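Local coordinates for hyaluronidase (Thermobaculum terrenum, PDB 5DIY), which probably removes N-acetylglucosamine from O-GlcNAc-modified substrates, as a family 84 glycoside hydrolase whose predicted proton donor has been changed in this structure, at residues A37-P42 and N77-I82; S87-S92 and L125-D130; E94-L99 and T146-R151; Q182-N187 and L214-T219. One frame throughout, in Å; residues are numbered along the deposited sequence.

Contact 1 of 4, residues A37-P42 and N77-I82; sequences AYIYAP and NFTFAI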
loop_
_atom_site.group_PDB
_atom_site.type_symbol
_atom_site.label_atom_id
_atom_site.label_comp_id
_atom_site.label_asym_id
_atom_site.label_seq_id
_atom_site.Cartn_x
_atom_site.Cartn_y
_atom_site.Cartn_z
ATOM N N ALA C 37 -13.423 -5.939 12.730
ATOM C CA ALA C 37 -12.385 -5.453 13.637
ATOM C C ALA C 37 -11.677 -4.224 13.090
ATOM O O ALA C 37 -11.261 -4.212 11.936
ATOM C CB ALA C 37 -11.379 -6.563 13.900
ATOM N N TYR C 38 -11.536 -3.198 13.931
ATOM C CA TYR C 38 -10.839 -1.972 13.568
ATOM C C TYR C 38 -9.840 -1.612 14.644
ATOM O O TYR C 38 -10.189 -1.620 15.823
ATOM C CB TYR C 38 -11.835 -0.827 13.396
ATOM C CG TYR C 38 -11.203 0.538 13.274
ATOM C CD1 TYR C 38 -10.645 0.966 12.066
ATOM C CD2 TYR C 38 -11.179 1.418 14.360
ATOM C CE1 TYR C 38 -10.074 2.222 11.948
ATOM C CE2 TYR C 38 -10.597 2.673 14.252
ATOM C CZ TYR C 38 -10.056 3.073 13.044
ATOM O OH TYR C 38 -9.492 4.321 12.936
ATOM N N ILE C 39 -8.614 -1.273 14.237
ATOM C CA ILE C 39 -7.605 -0.751 15.155
ATOM C C ILE C 39 -7.313 0.715 14.836
ATOM O O ILE C 39 -6.945 1.061 13.703
ATOM C CB ILE C 39 -6.291 -1.562 15.117
ATOM C CG1 ILE C 39 -6.518 -2.972 15.674
ATOM C CG2 ILE C 39 -5.202 -0.870 15.942
ATOM C CD1 ILE C 39 -5.454 -3.974 15.286
ATOM N N TYR C 40 -7.462 1.564 15.850
ATOM C CA TYR C 40 -7.074 2.965 15.755
ATOM C C TYR C 40 -5.588 3.093 16.061
ATOM O O TYR C 40 -5.174 2.868 17.200
ATOM C CB TYR C 40 -7.885 3.819 16.732
ATOM C CG TYR C 40 -7.531 5.270 16.655
ATOM C CD1 TYR C 40 -8.161 6.106 15.743
ATOM C CD2 TYR C 40 -6.539 5.816 17.474
ATOM C CE1 TYR C 40 -7.831 7.446 15.654
ATOM C CE2 TYR C 40 -6.202 7.158 17.390
ATOM C CZ TYR C 40 -6.858 7.967 16.475
ATOM O OH TYR C 40 -6.537 9.299 16.373
ATOM N N ALA C 41 -4.786 3.443 15.048
ATOM C CA ALA C 41 -3.343 3.632 15.231
ATOM C C ALA C 41 -2.651 4.545 14.198
ATOM O O ALA C 41 -1.559 4.217 13.736
ATOM C CB ALA C 41 -2.663 2.264 15.244
ATOM N N PRO C 42 -3.265 5.694 13.835
ATOM C CA PRO C 42 -2.598 6.545 12.846
ATOM C C PRO C 42 -1.293 7.117 13.387
ATOM O O PRO C 42 -1.283 7.701 14.474
ATOM C CB PRO C 42 -3.622 7.653 12.572
ATOM C CG PRO C 42 -4.472 7.693 13.789
ATOM C CD PRO C 42 -4.546 6.276 14.277
ATOM N N ASN C 77 -15.378 -4.765 16.404
ATOM C CA ASN C 77 -14.627 -4.593 17.648
ATOM C C ASN C 77 -13.638 -3.448 17.455
ATOM O O ASN C 77 -12.781 -3.519 16.571
ATOM C CB ASN C 77 -13.890 -5.886 18.022
ATOM C CG ASN C 77 -13.262 -5.837 19.416
ATOM O OD1 ASN C 77 -13.750 -5.157 20.323
ATOM N ND2 ASN C 77 -12.176 -6.578 19.594
ATOM N N PHE C 78 -13.782 -2.388 18.252
ATOM C CA PHE C 78 -12.883 -1.235 18.200
ATOM C C PHE C 78 -11.710 -1.475 19.147
ATOM O O PHE C 78 -11.914 -1.712 20.341
ATOM C CB PHE C 78 -13.634 0.032 18.611
ATOM C CG PHE C 78 -12.835 1.309 18.479
ATOM C CD1 PHE C 78 -11.865 1.654 19.423
ATOM C CD2 PHE C 78 -13.094 2.203 17.439
ATOM C CE1 PHE C 78 -11.154 2.838 19.310
ATOM C CE2 PHE C 78 -12.384 3.387 17.324
ATOM C CZ PHE C 78 -11.415 3.709 18.262
ATOM N N THR C 79 -10.493 -1.391 18.612
ATOM C CA THR C 79 -9.269 -1.467 19.403
ATOM C C THR C 79 -8.567 -0.117 19.374
ATOM O O THR C 79 -8.320 0.436 18.304
ATOM C CB THR C 79 -8.325 -2.554 18.855
ATOM O OG1 THR C 79 -8.950 -3.836 18.984
ATOM C CG2 THR C 79 -6.978 -2.577 19.598
ATOM N N PHE C 80 -8.255 0.407 20.556
ATOM C CA PHE C 80 -7.443 1.604 20.688
ATOM C C PHE C 80 -6.002 1.156 20.829
ATOM O O PHE C 80 -5.693 0.370 21.729
ATOM C CB PHE C 80 -7.847 2.430 21.914
ATOM C CG PHE C 80 -6.939 3.603 22.165
ATOM C CD1 PHE C 80 -7.067 4.766 21.420
ATOM C CD2 PHE C 80 -5.926 3.526 23.114
ATOM C CE1 PHE C 80 -6.211 5.840 21.626
ATOM C CE2 PHE C 80 -5.072 4.595 23.329
ATOM C CZ PHE C 80 -5.213 5.753 22.588
ATOM N N ALA C 81 -5.122 1.647 19.961
ATOM C CA ALA C 81 -3.694 1.361 20.082
ATOM C C ALA C 81 -2.894 2.577 20.538
ATOM O O ALA C 81 -3.277 3.721 20.288
ATOM C CB ALA C 81 -3.137 0.817 18.780
ATOM N N ILE C 82 -1.776 2.293 21.201
ATOM C CA ILE C 82 -0.833 3.290 21.696
ATOM C C ILE C 82 0.583 2.794 21.340
ATOM O O ILE C 82 0.829 1.587 21.310
ATOM C CB ILE C 82 -1.032 3.518 23.227
ATOM C CG1 ILE C 82 -0.231 4.724 23.737
ATOM C CG2 ILE C 82 -0.719 2.269 24.046
ATOM C CD1 ILE C 82 -0.883 6.055 23.427
#
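Tyr38 and Phe78 sit side by side on neighbouring parallel strands, their side chains pointing the same way. Phe78 CE2 comes up to the edge of the tyrosine ring, 3.6 Å from Tyr38 CE2, with the two planes turned 51° from each other. Both residues face the same side of the sheet, and in each CG is anti to the backbone N (chi1 169° in Tyr38, -175° in Phe78), which sets the first ring atoms of the two alike. The far end of Phe78 also meets Tyr40, with CZ 3.8 Å from Tyr40 CB. One step further on, Tyr40 CD2 touches Phe80 CD1 at 4.1 Å, while Pro42 CD covers the centre of the Tyr40 ring. The tyrosine hydroxyls turn to partners elsewhere, Tyr38 to Glu11 and Tyr40 to Asp45. Leu67, Ile68 and Ala71 of helix 58-73 pack on Phe78; an alanine here would probably open a gap between that helix and the Tyr38 ring and leave Tyr40 CB without this neighbour. On the other face of the sheet the groups are smaller: Ile39 CG1 rests 3.7 Å from Thr79 CB, Ile39 CG2 lies 3.9 Å from Ala81 CB, and Thr79 OG1 bonds to Ser113. Four backbone hydrogen bonds tie the strands, from Tyr38 N to Asn77 O through to Ala81 N to Tyr40 O. At the end of the pair, Ala41 approaches Gly12, which binds N-acetylglucosamine. This is the parallel strand pair of a right-handed beta-alpha-beta unit, with helix 58-73 as the crossover, in the eight-stranded TIM barrel.

Contact 2 of 4, residues S87-S92 and L125-D130; sequences SLVYSS and LIHEED
A type I turn from Val89 to Ser92 presents the backbone N-H groups of Tyr90 and Ser91 to the carboxylate of Asp130, in the short helix that starts after His127 at its N-cap. The two oxygens divide the work. Asp130 OD2 takes Tyr90 N at 2.9 Å, whereas Asp130 OD1 accepts both Ser91 N at 2.8 Å and Ser91 OG at 2.7 Å. Both amides come from the syn side, 24° and 30° out of the carboxylate plane, while the hydroxyl arrives nearly along the C-O bond of OD1. Ser91 OG stands between its own backbone N and carbonyl carbon (chi1 60°), close enough to that N-H for the two to share one oxygen. Three donors on a buried carboxylate hold it against rotation and would probably favour its charged form. Beside this clasp, the His127 ring is sandwiched: Val89 CG2 makes a CH-pi contact 3.6 Å above the centre of one face, and Ile126 CG2 covers the opposite face. His127 NE2 adds a weak bond to Ser87 O at 3.2 Å. The other valine methyl, Val89 CG1, presses on Glu129 CG at 3.4 Å. Tyr90 brings the edge of its ring to Asp130 OD2 and meets Leu125 CD2 through its CD2, 4.0 Å away. The contact thus joins the loop between strand 77-82 and helix 93-108 to the segment leading into helix 128-133. Ser92 caps helix 93-108 through Glu95 N, and Tyr90 packs against Leu137 and Ala140 of helix 137-153.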
loop_
_atom_site.group_PDB
_atom_site.type_symbol
_atom_site.label_atom_id
_atom_site.label_comp_id
_atom_site.label_asym_id
_atom_site.label_seq_id
_atom_site.Cartn_x
_atom_site.Cartn_y
_atom_site.Cartn_z
ATOM N N SER C 87 10.052 6.622 23.758
ATOM C CA SER C 87 10.499 7.211 25.035
ATOM C C SER C 87 10.123 6.438 26.314
ATOM O O SER C 87 10.433 6.902 27.406
ATOM C CB SER C 87 9.971 8.644 25.131
ATOM O OG SER C 87 8.554 8.663 25.087
ATOM N N LEU C 88 9.495 5.267 26.202
ATOM C CA LEU C 88 9.056 4.519 27.389
ATOM C C LEU C 88 10.240 4.029 28.215
ATOM O O LEU C 88 11.187 3.468 27.672
ATOM C CB LEU C 88 8.193 3.309 26.997
ATOM C CG LEU C 88 7.789 2.291 28.075
ATOM C CD1 LEU C 88 6.980 2.961 29.172
ATOM C CD2 LEU C 88 6.997 1.147 27.461
ATOM N N VAL C 89 10.165 4.252 29.524
ATOM C CA VAL C 89 11.034 3.586 30.488
ATOM C C VAL C 89 10.281 2.328 30.930
ATOM O O VAL C 89 9.361 2.398 31.747
ATOM C CB VAL C 89 11.377 4.492 31.696
ATOM C CG1 VAL C 89 12.490 3.865 32.532
ATOM C CG2 VAL C 89 11.785 5.883 31.225
ATOM N N TYR C 90 10.669 1.185 30.364
ATOM C CA TYR C 90 9.971 -0.088 30.586
ATOM C C TYR C 90 9.859 -0.485 32.064
ATOM O O TYR C 90 8.806 -0.945 32.498
ATOM C CB TYR C 90 10.644 -1.218 29.796
ATOM C CG TYR C 90 10.472 -1.110 28.296
ATOM C CD1 TYR C 90 9.298 -1.540 27.679
ATOM C CD2 TYR C 90 11.480 -0.575 27.493
ATOM C CE1 TYR C 90 9.134 -1.442 26.309
ATOM C CE2 TYR C 90 11.325 -0.474 26.120
ATOM C CZ TYR C 90 10.150 -0.907 25.531
ATOM O OH TYR C 90 9.991 -0.810 24.169
ATOM N N SER C 91 10.937 -0.284 32.824
ATOM C CA SER C 91 10.995 -0.671 34.246
ATOM C C SER C 91 10.301 0.301 35.206
ATOM O O SER C 91 10.116 -0.036 36.379
ATOM C CB SER C 91 12.453 -0.860 34.689
ATOM O OG SER C 91 13.194 0.338 34.524
ATOM N N SER C 92 9.923 1.487 34.724
ATOM C CA SER C 92 9.347 2.529 35.580
ATOM C C SER C 92 7.891 2.256 35.904
ATOM O O SER C 92 7.050 2.216 35.006
ATOM C CB SER C 92 9.450 3.903 34.915
ATOM O OG SER C 92 8.679 4.868 35.612
ATOM N N LEU C 125 17.848 -0.961 24.242
ATOM C CA LEU C 125 17.266 -0.179 25.332
ATOM C C LEU C 125 17.898 1.215 25.436
ATOM O O LEU C 125 19.118 1.348 25.537
ATOM C CB LEU C 125 17.404 -0.931 26.663
ATOM C CG LEU C 125 16.661 -2.272 26.744
ATOM C CD1 LEU C 125 17.174 -3.123 27.896
ATOM C CD2 LEU C 125 15.158 -2.059 26.867
ATOM N N ILE C 126 17.046 2.238 25.417
ATOM C CA ILE C 126 17.467 3.643 25.438
ATOM C C ILE C 126 17.906 4.086 26.836
ATOM O O ILE C 126 18.919 4.775 26.975
ATOM C CB ILE C 126 16.329 4.569 24.915
ATOM C CG1 ILE C 126 16.066 4.284 23.430
ATOM C CG2 ILE C 126 16.664 6.046 25.106
ATOM C CD1 ILE C 126 14.787 4.897 22.890
ATOM N N HIS C 127 17.151 3.687 27.859
ATOM C CA HIS C 127 17.348 4.188 29.219
ATOM C C HIS C 127 18.242 3.264 30.048
ATOM O O HIS C 127 18.130 2.035 29.963
ATOM C CB HIS C 127 15.998 4.356 29.908
ATOM C CG HIS C 127 15.025 5.187 29.133
ATOM N ND1 HIS C 127 14.952 6.557 29.259
ATOM C CD2 HIS C 127 14.081 4.840 28.228
ATOM C CE1 HIS C 127 14.005 7.020 28.464
ATOM N NE2 HIS C 127 13.460 5.999 27.827
ATOM N N GLU C 128 19.114 3.872 30.857
ATOM C CA GLU C 128 20.055 3.143 31.726
ATOM C C GLU C 128 19.343 2.250 32.750
ATOM O O GLU C 128 19.734 1.100 32.961
ATOM C CB GLU C 128 20.982 4.135 32.449
ATOM C CG GLU C 128 22.093 3.501 33.271
ATOM N N GLU C 129 18.309 2.797 33.383
ATOM C CA GLU C 129 17.482 2.048 34.350
ATOM C C GLU C 129 16.855 0.757 33.781
ATOM O O GLU C 129 16.658 -0.212 34.520
ATOM C CB GLU C 129 16.409 2.949 35.006
ATOM C CG GLU C 129 15.544 3.789 34.062
ATOM C CD GLU C 129 16.099 5.194 33.804
ATOM O OE1 GLU C 129 17.193 5.306 33.203
ATOM O OE2 GLU C 129 15.439 6.185 34.191
ATOM N N ASP C 130 16.560 0.750 32.479
ATOM C CA ASP C 130 16.087 -0.457 31.788
ATOM C C ASP C 130 17.216 -1.433 31.471
ATOM O O ASP C 130 17.010 -2.646 31.532
ATOM C CB ASP C 130 15.342 -0.095 30.497
ATOM C CG ASP C 130 14.007 0.571 30.755
ATOM O OD1 ASP C 130 13.441 0.421 31.857
ATOM O OD2 ASP C 130 13.502 1.244 29.839
#

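Contact 3 of 4, residues E94-L99 and T146-R151; sequences EELETL and TRVLQR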
loop_
_atom_site.group_PDB
_atom_site.type_symbol
_atom_site.label_atom_id
_atom_site.label_comp_id
_atom_site.label_asym_id
_atom_site.label_seq_id
_atom_site.Cartn_x
_atom_site.Cartn_y
_atom_site.Cartn_z
ATOM N N GLU C 94 5.907 4.362 37.349
ATOM C CA GLU C 94 5.195 5.592 36.972
ATOM C C GLU C 94 4.749 5.605 35.496
ATOM O O GLU C 94 3.668 6.105 35.181
ATOM C CB GLU C 94 6.064 6.820 37.278
ATOM C CG GLU C 94 5.344 8.159 37.166
ATOM C CD GLU C 94 6.202 9.359 37.557
ATOM O OE1 GLU C 94 7.257 9.180 38.209
ATOM O OE2 GLU C 94 5.809 10.498 37.214
ATOM N N GLU C 95 5.571 5.050 34.606
ATOM C CA GLU C 95 5.225 4.952 33.178
ATOM C C GLU C 95 4.002 4.065 32.932
ATOM O O GLU C 95 3.122 4.438 32.153
ATOM C CB GLU C 95 6.409 4.436 32.358
ATOM C CG GLU C 95 7.573 5.408 32.253
ATOM C CD GLU C 95 7.383 6.449 31.166
ATOM O OE1 GLU C 95 6.502 7.322 31.301
ATOM O OE2 GLU C 95 8.130 6.406 30.167
ATOM N N LEU C 96 3.954 2.904 33.590
ATOM C CA LEU C 96 2.770 2.031 33.566
ATOM C C LEU C 96 1.502 2.792 33.942
ATOM O O LEU C 96 0.490 2.703 33.244
ATOM C CB LEU C 96 2.943 0.837 34.516
ATOM C CG LEU C 96 1.711 -0.035 34.822
ATOM C CD1 LEU C 96 1.161 -0.651 33.548
ATOM C CD2 LEU C 96 2.063 -1.119 35.826
ATOM N N GLU C 97 1.565 3.530 35.049
ATOM C CA GLU C 97 0.416 4.308 35.529
ATOM C C GLU C 97 -0.022 5.342 34.488
ATOM O O GLU C 97 -1.217 5.547 34.284
ATOM C CB GLU C 97 0.725 5.027 36.853
ATOM C CG GLU C 97 1.114 4.143 38.036
ATOM C CD GLU C 97 0.079 3.092 38.388
ATOM O OE1 GLU C 97 -1.139 3.357 38.242
ATOM O OE2 GLU C 97 0.484 1.988 38.815
ATOM N N THR C 98 0.955 5.976 33.839
ATOM C CA THR C 98 0.695 6.967 32.795
ATOM C C THR C 98 -0.013 6.347 31.577
ATOM O O THR C 98 -0.969 6.926 31.059
ATOM C CB THR C 98 2.004 7.679 32.385
ATOM O OG1 THR C 98 2.551 8.355 33.529
ATOM C CG2 THR C 98 1.775 8.691 31.251
ATOM N N LEU C 99 0.433 5.169 31.143
ATOM C CA LEU C 99 -0.227 4.461 30.035
ATOM C C LEU C 99 -1.659 4.063 30.404
ATOM O O LEU C 99 -2.578 4.230 29.599
ATOM C CB LEU C 99 0.573 3.228 29.604
ATOM C CG LEU C 99 0.098 2.546 28.304
ATOM C CD1 LEU C 99 1.271 2.172 27.412
ATOM C CD2 LEU C 99 -0.763 1.320 28.574
ATOM N N THR C 146 3.209 -7.834 30.284
ATOM C CA THR C 146 2.686 -8.692 31.356
ATOM C C THR C 146 2.062 -7.856 32.467
ATOM O O THR C 146 0.928 -8.120 32.880
ATOM C CB THR C 146 3.792 -9.587 31.959
ATOM O OG1 THR C 146 4.362 -10.406 30.930
ATOM C CG2 THR C 146 3.233 -10.492 33.095
ATOM N N ARG C 147 2.796 -6.841 32.925
ATOM C CA ARG C 147 2.316 -5.946 33.991
ATOM C C ARG C 147 1.104 -5.106 33.579
ATOM O O ARG C 147 0.214 -4.867 34.401
ATOM C CB ARG C 147 3.441 -5.047 34.529
ATOM C CG ARG C 147 4.347 -5.762 35.522
ATOM C CD ARG C 147 5.343 -4.825 36.181
ATOM N NE ARG C 147 6.406 -4.434 35.256
ATOM C CZ ARG C 147 6.638 -3.205 34.780
ATOM N NH1 ARG C 147 5.906 -2.156 35.138
ATOM N NH2 ARG C 147 7.653 -3.022 33.933
ATOM N N VAL C 148 1.051 -4.675 32.319
ATOM C CA VAL C 148 -0.125 -3.938 31.830
ATOM C C VAL C 148 -1.350 -4.865 31.818
ATOM O O VAL C 148 -2.426 -4.458 32.251
ATOM C CB VAL C 148 0.099 -3.272 30.442
ATOM C CG1 VAL C 148 -1.188 -2.632 29.924
ATOM C CG2 VAL C 148 1.207 -2.219 30.515
ATOM N N LEU C 149 -1.173 -6.104 31.350
ATOM C CA LEU C 149 -2.260 -7.087 31.307
ATOM C C LEU C 149 -2.794 -7.395 32.700
ATOM O O LEU C 149 -4.004 -7.330 32.934
ATOM C CB LEU C 149 -1.805 -8.397 30.642
ATOM C CG LEU C 149 -2.896 -9.457 30.408
ATOM C CD1 LEU C 149 -4.011 -8.922 29.514
ATOM C CD2 LEU C 149 -2.308 -10.729 29.817
ATOM N N GLN C 150 -1.882 -7.727 33.611
ATOM C CA GLN C 150 -2.237 -8.021 35.002
ATOM C C GLN C 150 -3.032 -6.877 35.649
ATOM O O GLN C 150 -4.007 -7.134 36.355
ATOM C CB GLN C 150 -0.987 -8.385 35.817
ATOM C CG GLN C 150 -0.455 -9.768 35.467
ATOM C CD GLN C 150 0.897 -10.102 36.078
ATOM O OE1 GLN C 150 1.599 -9.235 36.610
ATOM N NE2 GLN C 150 1.280 -11.373 35.985
ATOM N N ARG C 151 -2.648 -5.631 35.370
ATOM C CA ARG C 151 -3.421 -4.464 35.816
ATOM C C ARG C 151 -4.834 -4.441 35.218
ATOM O O ARG C 151 -5.809 -4.234 35.940
ATOM C CB ARG C 151 -2.689 -3.154 35.486
ATOM C CG ARG C 151 -3.466 -1.871 35.791
ATOM C CD ARG C 151 -3.806 -1.726 37.274
ATOM N NE ARG C 151 -2.591 -1.539 38.063
ATOM C CZ ARG C 151 -1.905 -0.401 38.155
ATOM N NH1 ARG C 151 -2.307 0.703 37.523
ATOM N NH2 ARG C 151 -0.798 -0.367 38.889
#
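Glu97 OE2 receives Arg151 NH2 at 2.7 Å, the shorter arm of a two-pronged salt bridge whose other arm runs from Arg151 NH1 to Glu97 OE1 at 3.0 Å. The guanidinium grips end-on with its two terminal nitrogens, one to each oxygen, and both oxygens are met on their syn sides; the two planes are 31° apart. Glu97 leaves its helix heading away from the partner, and a bend at chi2 (-57°) turns its CD back. An alanine here would probably leave the guanidinium of Arg151 without its anionic mate and free to turn. Leu96 packs beside the bridge: its CD2 lies over one face of the Arg151 guanidinium, and its CD1 is pressed to 3.4 Å from Val148 CG2, tighter than usual van der Waals contact. Leu96 CD2 also touches Arg147 NH1 at 4.0 Å, whereas Arg147 NH2 serves Tyr90 O and Asp143. Deeper in, Leu99 CD2 approaches Val148 CG1 at 4.2 Å, and Val148 in turn rests on Ile161 of strand 160-164. The axes of segments 94-99 and 146-151 cross at -52°, 10.8 Å apart at their closest, as in neighbouring outer helices of a TIM barrel, apolar toward the strands and salt-bridged on the partly exposed side.

Contact 4 of 4, residues Q182-N187 and L214-T219; sequences QRLPKN and LQRPAT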
loop_
_atom_site.group_PDB
_atom_site.type_symbol
_atom_site.label_atom_id
_atom_site.label_comp_id
_atom_site.label_asym_id
_atom_site.label_seq_id
_atom_site.Cartn_x
_atom_site.Cartn_y
_atom_site.Cartn_z
ATOM N N GLN C 182 8.275 -16.979 24.503
ATOM C CA GLN C 182 8.456 -17.609 25.814
ATOM C C GLN C 182 7.882 -16.760 26.957
ATOM O O GLN C 182 7.208 -17.287 27.841
ATOM C CB GLN C 182 9.959 -17.880 26.045
ATOM C CG GLN C 182 10.324 -18.662 27.306
ATOM C CD GLN C 182 9.712 -20.055 27.352
ATOM O OE1 GLN C 182 9.587 -20.728 26.331
ATOM N NE2 GLN C 182 9.324 -20.489 28.544
ATOM N N ARG C 183 8.135 -15.451 26.928
ATOM C CA ARG C 183 7.845 -14.564 28.073
ATOM C C ARG C 183 6.528 -13.792 28.022
ATOM O O ARG C 183 6.050 -13.352 29.070
ATOM C CB ARG C 183 8.997 -13.579 28.264
ATOM C CG ARG C 183 10.332 -14.270 28.493
ATOM C CD ARG C 183 11.245 -13.473 29.398
ATOM N NE ARG C 183 12.488 -14.202 29.658
ATOM C CZ ARG C 183 13.368 -13.911 30.617
ATOM N NH1 ARG C 183 13.177 -12.886 31.450
ATOM N NH2 ARG C 183 14.460 -14.661 30.747
ATOM N N LEU C 184 5.949 -13.600 26.836
ATOM C CA LEU C 184 4.607 -13.007 26.743
ATOM C C LEU C 184 3.549 -14.033 27.132
ATOM O O LEU C 184 3.541 -15.118 26.572
ATOM C CB LEU C 184 4.281 -12.514 25.323
ATOM C CG LEU C 184 4.849 -11.181 24.847
ATOM C CD1 LEU C 184 4.450 -10.963 23.397
ATOM C CD2 LEU C 184 4.358 -10.025 25.705
ATOM N N PRO C 185 2.632 -13.682 28.059
ATOM C CA PRO C 185 1.451 -14.529 28.292
ATOM C C PRO C 185 0.752 -14.892 26.977
ATOM O O PRO C 185 0.624 -14.034 26.096
ATOM C CB PRO C 185 0.549 -13.647 29.162
ATOM C CG PRO C 185 1.488 -12.739 29.878
ATOM C CD PRO C 185 2.668 -12.524 28.971
ATOM N N LYS C 186 0.313 -16.145 26.858
ATOM C CA LYS C 186 -0.087 -16.728 25.562
ATOM C C LYS C 186 -1.261 -16.020 24.896
ATOM O O LYS C 186 -1.354 -16.005 23.670
ATOM C CB LYS C 186 -0.439 -18.221 25.693
ATOM C CG LYS C 186 0.657 -19.131 26.224
ATOM C CD LYS C 186 1.882 -19.202 25.324
ATOM C CE LYS C 186 2.919 -20.161 25.897
ATOM N NZ LYS C 186 4.309 -19.656 25.727
ATOM N N ASN C 187 -2.150 -15.447 25.701
ATOM C CA ASN C 187 -3.339 -14.776 25.192
ATOM C C ASN C 187 -3.123 -13.316 24.753
ATOM O O ASN C 187 -4.064 -12.675 24.287
ATOM C CB ASN C 187 -4.466 -14.885 26.224
ATOM C CG ASN C 187 -4.867 -16.337 26.498
ATOM O OD1 ASN C 187 -4.788 -17.206 25.620
ATOM N ND2 ASN C 187 -5.312 -16.602 27.719
ATOM N N LEU C 214 6.789 -17.738 18.307
ATOM C CA LEU C 214 5.888 -16.996 19.198
ATOM C C LEU C 214 5.136 -17.890 20.191
ATOM O O LEU C 214 4.549 -17.384 21.147
ATOM C CB LEU C 214 4.890 -16.164 18.381
ATOM C CG LEU C 214 5.478 -15.040 17.522
ATOM C CD1 LEU C 214 4.377 -14.371 16.721
ATOM C CD2 LEU C 214 6.228 -14.016 18.364
ATOM N N GLN C 215 5.146 -19.203 19.950
ATOM C CA GLN C 215 4.372 -20.187 20.719
ATOM C C GLN C 215 2.873 -19.870 20.711
ATOM O O GLN C 215 2.165 -20.164 21.664
ATOM C CB GLN C 215 4.919 -20.342 22.144
ATOM C CG GLN C 215 6.382 -20.780 22.182
ATOM C CD GLN C 215 6.925 -20.935 23.589
ATOM O OE1 GLN C 215 6.192 -21.285 24.512
ATOM N NE2 GLN C 215 8.216 -20.677 23.760
ATOM N N ARG C 216 2.409 -19.275 19.611
ATOM C CA ARG C 216 1.001 -18.935 19.408
ATOM C C ARG C 216 0.793 -18.591 17.929
ATOM O O ARG C 216 1.752 -18.199 17.255
ATOM C CB ARG C 216 0.591 -17.738 20.276
ATOM C CG ARG C 216 1.122 -16.389 19.785
ATOM C CD ARG C 216 1.297 -15.397 20.912
ATOM N NE ARG C 216 2.363 -15.821 21.814
ATOM C CZ ARG C 216 2.593 -15.323 23.029
ATOM N NH1 ARG C 216 1.834 -14.344 23.536
ATOM N NH2 ARG C 216 3.594 -15.823 23.750
ATOM N N PRO C 217 -0.449 -18.724 17.421
ATOM C CA PRO C 217 -0.736 -18.184 16.090
ATOM C C PRO C 217 -0.563 -16.665 16.069
ATOM O O PRO C 217 -1.032 -15.987 16.981
ATOM C CB PRO C 217 -2.205 -18.561 15.863
ATOM C CG PRO C 217 -2.460 -19.695 16.784
ATOM C CD PRO C 217 -1.613 -19.428 17.989
ATOM N N ALA C 218 0.134 -16.147 15.063
ATOM C CA ALA C 218 0.328 -14.701 14.914
ATOM C C ALA C 218 -0.925 -14.057 14.339
ATOM O O ALA C 218 -1.771 -14.738 13.772
ATOM C CB ALA C 218 1.513 -14.421 14.007
ATOM N N THR C 219 -1.043 -12.746 14.525
ATOM C CA THR C 219 -2.045 -11.934 13.843
ATOM C C THR C 219 -1.291 -11.185 12.755
ATOM O O THR C 219 -0.223 -10.648 13.011
ATOM C CB THR C 219 -2.712 -10.929 14.803
ATOM O OG1 THR C 219 -3.179 -11.620 15.967
ATOM C CG2 THR C 219 -3.894 -10.225 14.129
#
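The guanidinium of Arg216 has Lys186 CA over one face, 3.6 Å above the plane and displaced toward the rim, while the carbonyls of Leu184 and Leu214 lie at its edge. Arg216 NH2 bonds to Leu184 O at 2.9 Å, and Arg216 NE to Leu214 O at 2.8 Å. Arg216 NH1 makes a weak bond to Pro185 O at 2.8 Å, and also reaches Ile188 O beyond the segment. Main-chain oxygens from both segments thus fix the rotation of the buried group, and Leu184 CB packs against NH1 at 3.5 Å. The amide of Gln215 is the second flat group. Its NE2 donates in the amide plane to Gln182 OE1 at 2.9 Å, nearly straight at 172°, though the two amides are turned 57° from each other. On the other atom of the same group, Gln215 OE1 accepts Lys186 NZ at 2.8 Å from above the carbonyl plane. The Gln215 chain runs extended beyond CG (chi2 -180°), which carries CD out toward Gln182 and Lys186, whereas the Lys186 chain is bent at chi2 and chi4. Lys186 NZ lies 4.4 Å from Arg216 NH2, a proximity of like charges that the surrounding carbonyls probably ease. Gln215, with positive phi, is the C-prime residue of the Schellman motif ending helix 204-214. The contact joins the loop from helix 175-183 into strand 189-192 to the turn from helix 204-214 into strand 218-222, with Leu184 resting on Val190 and Pro185 on helix 137-153.

How the contacts relate
Contact 1 is the core of the set, two barrel strands joined by backbone bonds and buried side chains; the other three lie nearer the surface and mix polar and apolar groups. Contacts 2 and 3 alternate along the chain and are bonded to each other: Glu95 OE2 bonds to Val89 N and Arg147 NH2 to Tyr90 O, so helices 93-108 and 137-153 also hold the loop at 87-92. Contact 3 touches contact 1 through Leu99 and Ile82, and contact 4 through Thr146 and Leu149 against Pro185. Contacts 1 and 4 both reach the barrel sheet without touching. A carboxylate takes backbone amides in contact 2 and an arginine in contact 3; in contact 4 an arginine gathers carbonyls.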